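Local coordinates for glycoside hydrolase family protein (Novosphingobium sp. PP1Y, PDB 6Q2F) that probably cleaves terminal alpha-L-rhamnose from glycosides by hydrolysis, as an alpha-L-rhamnosidase, at residues 901-906 / 921-926. Sequence-based numbering, arbitrary orientation.
Sequences KGEIYY and FRVTGK
The ring of Tyr-905 lies across the edge of Phe-921 in a T-shaped (edge-to-face) pair, the planes turned 66° apart and the centroids 4.7 Å from each other. Phe-921 CD2 sits over the middle of the tyrosine ring and comes within 3.4 Å of Tyr-905 CG. Both residues carry CG beside the backbone N and anti to the carbonyl carbon (chi1 -72° for Tyr-905, -53° for Phe-921), and the two side chains run past each other in opposite directions. Tyrosine suits this place because its ring is apolar while its OH runs past Phe-921 CB toward the Arg-922 backbone and hydrogen-bonds Asp-880 OD1; an alanine here would remove ring and hydroxyl, and would probably loosen the packing about Phe-921 and leave Asp-880 less well held. The loop joins strands 915-921 and 926-932; strand 902-908 pairs with 961-967 and so leads to 926-932, while 915-921 is reached through 949-956, consistent with a beta-sandwich-like arrangement in which Tyr-905 and Phe-921 face each other between layers. Phe-966 and Phe-881 also meet Phe-921. Nearer the start of the strand, the first torsion of Glu-903 sets CG beside the backbone N, 3.6 Å from Val-923 CG2, and the bend at chi2 turns the carboxylate to His-896 and Arg-898. At the far end Lys-926, also bent at chi2 but extended beyond it, brings NZ 2.9 Å from Lys-901 O, donating from above the carbonyl plane; Arg-967 O is a second acceptor. Gly-902 suits its place because a CB would crowd Lys-926 CE and, at its strongly positive phi, jam against the preceding carbonyl.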
loop_
_atom_site.group_PDB
_atom_site.type_symbol
_atom_site.label_atom_id
_atom_site.label_comp_id
_atom_site.label_asym_id
_atom_site.label_seq_id
_atom_site.Cartn_x
_atom_site.Cartn_y
_atom_site.Cartn_z
ATOM N N LYS A 901 23.958 -22.473 -5.009
ATOM C CA LYS A 901 24.806 -22.392 -6.186
ATOM C C LYS A 901 25.504 -21.043 -6.345
ATOM O O LYS A 901 26.431 -20.941 -7.159
ATOM C CB LYS A 901 23.974 -22.733 -7.430
ATOM C CG LYS A 901 23.689 -24.241 -7.541
ATOM C CD LYS A 901 22.539 -24.556 -8.496
ATOM C CE LYS A 901 22.970 -25.587 -9.514
ATOM N NZ LYS A 901 24.128 -25.095 -10.326
ATOM N N GLY A 902 25.104 -20.019 -5.596
ATOM C CA GLY A 902 25.852 -18.773 -5.592
ATOM C C GLY A 902 24.962 -17.565 -5.361
ATOM O O GLY A 902 23.849 -17.671 -4.869
ATOM N N GLU A 903 25.506 -16.396 -5.698
ATOM C CA GLU A 903 24.872 -15.116 -5.421
ATOM C C GLU A 903 24.305 -14.518 -6.701
ATOM O O GLU A 903 24.824 -14.747 -7.794
ATOM C CB GLU A 903 25.878 -14.125 -4.832
ATOM C CG GLU A 903 26.850 -14.764 -3.887
ATOM C CD GLU A 903 26.134 -15.418 -2.739
ATOM O OE1 GLU A 903 25.284 -14.736 -2.124
ATOM O OE2 GLU A 903 26.403 -16.602 -2.469
ATOM N N ILE A 904 23.241 -13.737 -6.545
ATOM C CA ILE A 904 22.699 -12.916 -7.615
ATOM C C ILE A 904 22.509 -11.519 -7.050
ATOM O O ILE A 904 21.779 -11.348 -6.071
ATOM C CB ILE A 904 21.367 -13.455 -8.143
ATOM C CG1 ILE A 904 21.535 -14.868 -8.691
ATOM C CG2 ILE A 904 20.811 -12.505 -9.206
ATOM C CD1 ILE A 904 20.190 -15.545 -8.882
ATOM N N TYR A 905 23.192 -10.531 -7.637
ATOM C CA TYR A 905 22.959 -9.133 -7.304
ATOM C C TYR A 905 22.161 -8.481 -8.413
ATOM O O TYR A 905 22.442 -8.684 -9.593
ATOM C CB TYR A 905 24.267 -8.369 -7.088
ATOM C CG TYR A 905 24.977 -8.726 -5.816
ATOM C CD1 TYR A 905 25.797 -9.847 -5.763
ATOM C CD2 TYR A 905 24.848 -7.948 -4.673
ATOM C CE1 TYR A 905 26.472 -10.198 -4.607
ATOM C CE2 TYR A 905 25.524 -8.300 -3.498
ATOM C CZ TYR A 905 26.338 -9.423 -3.485
ATOM O OH TYR A 905 27.026 -9.794 -2.354
ATOM N N TYR A 906 21.140 -7.730 -8.022
ATOM C CA TYR A 906 20.337 -6.942 -8.941
ATOM C C TYR A 906 20.660 -5.486 -8.689
ATOM O O TYR A 906 20.545 -5.029 -7.554
ATOM C CB TYR A 906 18.845 -7.202 -8.716
ATOM C CG TYR A 906 17.912 -6.446 -9.639
ATOM C CD1 TYR A 906 17.958 -6.625 -11.017
ATOM C CD2 TYR A 906 16.973 -5.568 -9.132
ATOM C CE1 TYR A 906 17.079 -5.948 -11.867
ATOM C CE2 TYR A 906 16.100 -4.889 -9.967
ATOM C CZ TYR A 906 16.145 -5.088 -11.321
ATOM O OH TYR A 906 15.246 -4.402 -12.125
ATOM N N PHE A 921 31.324 -6.234 -4.464
ATOM C CA PHE A 921 30.378 -7.211 -3.947
ATOM C C PHE A 921 31.064 -8.022 -2.858
ATOM O O PHE A 921 32.236 -8.411 -3.005
ATOM C CB PHE A 921 29.863 -8.134 -5.052
ATOM C CG PHE A 921 29.294 -7.405 -6.232
ATOM C CD1 PHE A 921 30.123 -6.929 -7.228
ATOM C CD2 PHE A 921 27.927 -7.194 -6.347
ATOM C CE1 PHE A 921 29.605 -6.261 -8.315
ATOM C CE2 PHE A 921 27.400 -6.527 -7.429
ATOM C CZ PHE A 921 28.242 -6.052 -8.414
ATOM N N ARG A 922 30.339 -8.259 -1.761
ATOM C CA ARG A 922 30.855 -9.071 -0.660
ATOM C C ARG A 922 30.701 -10.546 -1.030
ATOM O O ARG A 922 29.848 -11.276 -0.525
ATOM C CB ARG A 922 30.133 -8.738 0.639
ATOM C CG ARG A 922 30.717 -9.430 1.884
ATOM C CD ARG A 922 29.869 -9.101 3.124
ATOM N NE ARG A 922 28.494 -9.579 2.991
ATOM C CZ ARG A 922 27.436 -9.017 3.574
ATOM N NH1 ARG A 922 27.574 -7.922 4.309
ATOM N NH2 ARG A 922 26.233 -9.543 3.404
ATOM N N VAL A 923 31.536 -10.982 -1.972
ATOM C CA VAL A 923 31.518 -12.365 -2.428
ATOM C C VAL A 923 32.891 -12.679 -2.993
ATOM O O VAL A 923 33.633 -11.792 -3.414
ATOM C CB VAL A 923 30.415 -12.645 -3.481
ATOM C CG1 VAL A 923 30.646 -11.794 -4.724
ATOM C CG2 VAL A 923 30.371 -14.127 -3.878
ATOM N N THR A 924 33.199 -13.968 -3.030
ATOM C CA THR A 924 34.522 -14.467 -3.305
ATOM C C THR A 924 34.371 -15.838 -3.957
ATOM O O THR A 924 33.324 -16.468 -3.851
ATOM C CB THR A 924 35.274 -14.489 -1.966
ATOM O OG1 THR A 924 34.573 -15.327 -1.046
ATOM C CG2 THR A 924 35.513 -13.113 -1.438
ATOM N N GLY A 925 35.405 -16.289 -4.664
ATOM C CA GLY A 925 35.362 -17.633 -5.223
ATOM C C GLY A 925 34.481 -17.846 -6.450
ATOM O O GLY A 925 34.378 -18.984 -6.929
ATOM N N LYS A 926 33.853 -16.798 -6.987
ATOM C CA LYS A 926 32.929 -16.939 -8.107
ATOM C C LYS A 926 33.327 -15.999 -9.238
ATOM O O LYS A 926 33.723 -14.859 -8.994
ATOM C CB LYS A 926 31.485 -16.650 -7.665
ATOM C CG LYS A 926 30.930 -17.609 -6.596
ATOM C CD LYS A 926 30.561 -18.969 -7.205
ATOM C CE LYS A 926 29.693 -19.797 -6.234
ATOM N NZ LYS A 926 29.315 -21.132 -6.792
#